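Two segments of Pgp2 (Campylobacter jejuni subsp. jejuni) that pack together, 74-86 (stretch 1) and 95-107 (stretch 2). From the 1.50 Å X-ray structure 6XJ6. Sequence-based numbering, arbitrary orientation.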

# COMPACT_ATOMS: atom_id res chain seq x y z
N THR A 74 -0.96 -15.89 -4.44
CA THR A 74 -0.31 -14.60 -4.55
C THR A 74 -1.17 -13.53 -3.88
O THR A 74 -2.37 -13.44 -4.18
CB THR A 74 -0.08 -14.25 -6.02
OG1 THR A 74 0.90 -15.13 -6.56
CG2 THR A 74 0.41 -12.81 -6.18
N PRO A 75 -0.62 -12.74 -2.97
CA PRO A 75 -1.44 -11.73 -2.28
C PRO A 75 -1.93 -10.63 -3.20
O PRO A 75 -1.24 -10.17 -4.12
CB PRO A 75 -0.52 -11.18 -1.19
CG PRO A 75 0.83 -11.63 -1.50
CD PRO A 75 0.77 -12.76 -2.49
N VAL A 76 -3.15 -10.19 -2.92
CA VAL A 76 -3.80 -9.07 -3.58
C VAL A 76 -3.70 -7.87 -2.65
O VAL A 76 -3.96 -7.98 -1.45
CB VAL A 76 -5.27 -9.43 -3.87
CG1 VAL A 76 -6.06 -8.23 -4.35
CG2 VAL A 76 -5.33 -10.57 -4.88
N GLY A 77 -3.31 -6.72 -3.20
CA GLY A 77 -3.21 -5.52 -2.40
C GLY A 77 -2.11 -4.62 -2.91
O GLY A 77 -1.70 -4.70 -4.07
N PHE A 78 -1.63 -3.77 -2.00
CA PHE A 78 -0.61 -2.78 -2.31
C PHE A 78 0.55 -2.97 -1.34
O PHE A 78 0.35 -2.94 -0.12
CB PHE A 78 -1.17 -1.36 -2.21
CG PHE A 78 -0.37 -0.34 -2.96
CD1 PHE A 78 -0.66 -0.05 -4.29
CD2 PHE A 78 0.66 0.34 -2.35
CE1 PHE A 78 0.07 0.90 -4.98
CE2 PHE A 78 1.39 1.29 -3.03
CZ PHE A 78 1.09 1.56 -4.36
N TYR A 79 1.74 -3.15 -1.90
CA TYR A 79 2.95 -3.52 -1.18
C TYR A 79 4.11 -2.66 -1.69
O TYR A 79 3.93 -1.77 -2.52
CB TYR A 79 3.24 -5.02 -1.36
CG TYR A 79 2.14 -5.88 -0.79
CD1 TYR A 79 1.06 -6.28 -1.58
CD2 TYR A 79 2.15 -6.25 0.54
CE1 TYR A 79 0.03 -7.03 -1.06
CE2 TYR A 79 1.13 -7.01 1.07
CZ TYR A 79 0.07 -7.39 0.27
OH TYR A 79 -0.95 -8.12 0.81
N GLU A 80 5.29 -2.93 -1.17
CA GLU A 80 6.52 -2.32 -1.64
C GLU A 80 7.47 -3.40 -2.11
O GLU A 80 7.38 -4.56 -1.70
CB GLU A 80 7.17 -1.47 -0.55
CG GLU A 80 6.24 -0.42 -0.01
CD GLU A 80 6.79 0.22 1.22
OE1 GLU A 80 7.78 0.96 1.10
OE2 GLU A 80 6.23 -0.04 2.32
N LEU A 81 8.40 -3.00 -2.98
CA LEU A 81 9.40 -3.90 -3.53
C LEU A 81 10.78 -3.52 -3.01
O LEU A 81 11.17 -2.35 -3.05
CB LEU A 81 9.41 -3.86 -5.05
CG LEU A 81 10.11 -5.05 -5.72
CD1 LEU A 81 9.33 -6.34 -5.51
CD2 LEU A 81 10.30 -4.76 -7.19
N GLY A 82 11.52 -4.53 -2.53
CA GLY A 82 12.89 -4.33 -2.10
C GLY A 82 13.88 -4.39 -3.24
O GLY A 82 13.53 -4.57 -4.41
N ARG A 83 15.15 -4.25 -2.89
CA ARG A 83 16.22 -4.16 -3.87
C ARG A 83 16.56 -5.55 -4.42
O ARG A 83 16.35 -6.57 -3.76
CB ARG A 83 17.47 -3.54 -3.25
N LYS A 84 17.07 -5.56 -5.65
CA LYS A 84 17.55 -6.80 -6.26
C LYS A 84 18.47 -7.54 -5.30
O LYS A 84 19.37 -6.94 -4.70
CB LYS A 84 18.31 -6.46 -7.54
CG LYS A 84 18.76 -7.68 -8.34
CD LYS A 84 19.31 -7.30 -9.71
CE LYS A 84 20.64 -6.58 -9.60
NZ LYS A 84 21.17 -6.25 -10.95
N PHE A 85 18.25 -8.85 -5.17
CA PHE A 85 19.12 -9.67 -4.35
C PHE A 85 19.31 -11.03 -5.01
O PHE A 85 18.57 -11.42 -5.91
CB PHE A 85 18.59 -9.83 -2.91
CG PHE A 85 17.38 -10.70 -2.80
CD1 PHE A 85 17.51 -12.04 -2.48
CD2 PHE A 85 16.11 -10.18 -2.98
CE1 PHE A 85 16.40 -12.85 -2.36
CE2 PHE A 85 15.00 -11.00 -2.86
CZ PHE A 85 15.14 -12.33 -2.55
N ASN A 86 20.33 -11.75 -4.54
CA ASN A 86 20.68 -13.07 -5.07
C ASN A 86 20.29 -14.17 -4.09
O ASN A 86 20.95 -14.34 -3.06
CB ASN A 86 22.18 -13.12 -5.34
CG ASN A 86 22.60 -12.13 -6.38
OD1 ASN A 86 23.33 -11.18 -6.09
ND2 ASN A 86 22.13 -12.33 -7.61
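Stretch 2, residues 95-107: FAFATTYPNLLDK

Stretch 2 runs antiparallel to stretch 1, largely extended, so that Phe95 lies beside Asn86 (CA to CA 4.7 Å), Thr99 beside Leu81 (CA to CA 4.6 Å) and Thr100 beside Glu80 (CA to CA 5.5 Å). A cis peptide bond precedes Pro102, and a helix begins at Leu104 and continues beyond Lys107. The pairing comes as two separate single bridges, Phe85 with Ala96 and Leu81 with Thr99, and the register shifts by one residue between them.

At the first bridge both backbone bonds are made: Phe85 N donates to Ala96 O (2.9 Å), and Ala96 N donates to Phe85 O (2.9 Å). At the second, Gly82 N donates to Ala98 O (2.8 Å, nearly linear), whereas the return bond from Thr100 N to Glu80 O (3.1 Å) is weak, bent to 125° at the hydrogen. Glu80 O also receives a CA-H contact from Thr99 CA at 3.2 Å. Where the register shifts, water 3 fills the gap, donating to Arg83 O (2.8 Å) and accepting from Ala98 N (2.8 Å).

From Thr100 onward side chains supply most of the remaining bonds. The CB of Thr100 points toward stretch 1, and its p rotamer places OG1 to accept from Glu80 N (2.9 Å, 170° at the hydrogen). Water 2 lies 2.7 Å from Thr100 OG1 and donates to Glu80 OE2 (3.1 Å), tying the two side chains together. Asn103 ND2 gives a weak bond to Phe78 O (3.3 Å) and is also bonded elsewhere in the structure.

Tyr79 reaches the start of the helix, where its OH donates to Asp106 OD2 (2.7 Å). The same carboxylate oxygen accepts from Asn103 N (3.0 Å), while Asn103 OD1 caps the helix by accepting from Asp106 N (2.9 Å); the tyrosine is thus joined directly to an Asn103–Asp106 pair that exchanges two hydrogen bonds, one of them the capping bond. Water 1 lies between Val76 O (3.0 Å) and Asp106 OD1 (2.8 Å).

Apolar contacts fill in around these bonds, and in all 900 Å² is buried, both sides summed. Pro75 CB packs on Tyr101 CD1 (3.5 Å), and Leu81, though its CB points away, brings CD1 to 3.6 Å from Phe97 CB. Ala96 CB sits over one face of the Phe85 ring, 3.6 Å from Phe85 CZ. The aliphatic chain of Lys84 crosses a face of the Phe95 ring, with Lys84 CD 3.6 Å from Phe95 CD2, and its NZ forms a cation-pi contact 4.9 Å from the centroid of that ring.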

# COMPACT_ATOMS: atom_id res chain seq x y z
N PHE A 95 18.16 -13.67 -10.15
CA PHE A 95 18.04 -12.82 -8.97
C PHE A 95 16.57 -12.60 -8.67
O PHE A 95 15.71 -13.09 -9.40
CB PHE A 95 18.77 -11.48 -9.15
CG PHE A 95 18.54 -10.81 -10.49
CD1 PHE A 95 19.52 -10.83 -11.46
CD2 PHE A 95 17.35 -10.16 -10.76
CE1 PHE A 95 19.32 -10.22 -12.69
CE2 PHE A 95 17.14 -9.54 -11.99
CZ PHE A 95 18.14 -9.56 -12.95
N ALA A 96 16.27 -11.87 -7.59
CA ALA A 96 14.91 -11.76 -7.10
C ALA A 96 14.72 -10.40 -6.43
O ALA A 96 15.68 -9.68 -6.15
CB ALA A 96 14.58 -12.88 -6.10
N PHE A 97 13.46 -10.09 -6.16
CA PHE A 97 13.05 -8.86 -5.49
C PHE A 97 11.95 -9.22 -4.52
O PHE A 97 10.97 -9.87 -4.91
CB PHE A 97 12.50 -7.84 -6.50
CG PHE A 97 13.42 -7.55 -7.66
CD1 PHE A 97 13.52 -8.44 -8.72
CD2 PHE A 97 14.17 -6.38 -7.69
CE1 PHE A 97 14.35 -8.18 -9.79
CE2 PHE A 97 15.01 -6.11 -8.77
CZ PHE A 97 15.10 -7.02 -9.81
N ALA A 98 12.07 -8.81 -3.27
CA ALA A 98 11.11 -9.22 -2.26
C ALA A 98 10.01 -8.18 -2.11
O ALA A 98 10.31 -6.98 -1.99
CB ALA A 98 11.80 -9.46 -0.91
N THR A 99 8.76 -8.62 -2.11
CA THR A 99 7.66 -7.75 -1.73
C THR A 99 7.50 -7.78 -0.22
O THR A 99 8.01 -8.67 0.46
CB THR A 99 6.33 -8.15 -2.37
OG1 THR A 99 5.73 -9.23 -1.64
CG2 THR A 99 6.47 -8.53 -3.85
N THR A 100 6.75 -6.80 0.30
CA THR A 100 6.59 -6.63 1.73
C THR A 100 5.42 -7.44 2.32
O THR A 100 4.99 -7.14 3.44
CB THR A 100 6.42 -5.16 2.08
OG1 THR A 100 5.41 -4.60 1.24
CG2 THR A 100 7.73 -4.42 1.86
N TYR A 101 4.91 -8.44 1.61
CA TYR A 101 3.88 -9.28 2.21
C TYR A 101 4.45 -10.00 3.43
O TYR A 101 5.54 -10.60 3.35
CB TYR A 101 3.32 -10.33 1.25
CG TYR A 101 2.29 -11.19 1.95
CD1 TYR A 101 0.95 -10.82 1.97
CD2 TYR A 101 2.66 -12.32 2.65
CE1 TYR A 101 0.01 -11.57 2.65
CE2 TYR A 101 1.73 -13.07 3.33
CZ TYR A 101 0.40 -12.70 3.32
OH TYR A 101 -0.54 -13.43 4.00
N PRO A 102 3.75 -10.01 4.57
CA PRO A 102 2.46 -9.37 4.87
C PRO A 102 2.65 -7.93 5.32
O PRO A 102 3.56 -7.63 6.09
CB PRO A 102 1.92 -10.22 6.03
CG PRO A 102 3.13 -10.67 6.74
CD PRO A 102 4.20 -10.87 5.69
N ASN A 103 1.78 -7.05 4.83
CA ASN A 103 1.80 -5.67 5.28
C ASN A 103 1.02 -5.56 6.59
O ASN A 103 0.53 -6.54 7.15
CB ASN A 103 1.31 -4.74 4.17
CG ASN A 103 -0.17 -4.90 3.85
OD1 ASN A 103 -0.98 -5.22 4.71
ND2 ASN A 103 -0.53 -4.66 2.60
N LEU A 104 0.94 -4.34 7.11
CA LEU A 104 0.31 -4.14 8.42
C LEU A 104 -1.14 -4.60 8.41
O LEU A 104 -1.61 -5.21 9.38
CB LEU A 104 0.41 -2.67 8.83
CG LEU A 104 -0.26 -2.33 10.15
CD1 LEU A 104 0.43 -3.01 11.32
CD2 LEU A 104 -0.27 -0.82 10.33
N LEU A 105 -1.88 -4.29 7.35
CA LEU A 105 -3.28 -4.71 7.29
C LEU A 105 -3.38 -6.23 7.30
O LEU A 105 -4.18 -6.81 8.05
CB LEU A 105 -3.95 -4.11 6.06
CG LEU A 105 -5.43 -4.46 5.88
CD1 LEU A 105 -6.28 -3.86 6.98
CD2 LEU A 105 -5.90 -4.00 4.51
N ASP A 106 -2.58 -6.89 6.46
CA ASP A 106 -2.50 -8.35 6.49
C ASP A 106 -2.26 -8.84 7.91
O ASP A 106 -2.92 -9.77 8.38
CB ASP A 106 -1.35 -8.82 5.60
CG ASP A 106 -1.57 -8.50 4.13
OD1 ASP A 106 -2.72 -8.53 3.66
OD2 ASP A 106 -0.56 -8.24 3.43
N LYS A 107 -1.29 -8.24 8.60
CA LYS A 107 -0.91 -8.74 9.92
C LYS A 107 -2.04 -8.57 10.93
O LYS A 107 -2.32 -9.49 11.70
CB LYS A 107 0.35 -8.04 10.42
CG LYS A 107 1.62 -8.43 9.68
CD LYS A 107 2.80 -7.63 10.21
CE LYS A 107 4.11 -8.05 9.59
NZ LYS A 107 5.22 -7.28 10.18
O HOH W 1 -4.01 -7.33 1.43
O HOH W 2 4.34 -2.46 2.41
O HOH W 3 14.24 -7.34 -2.17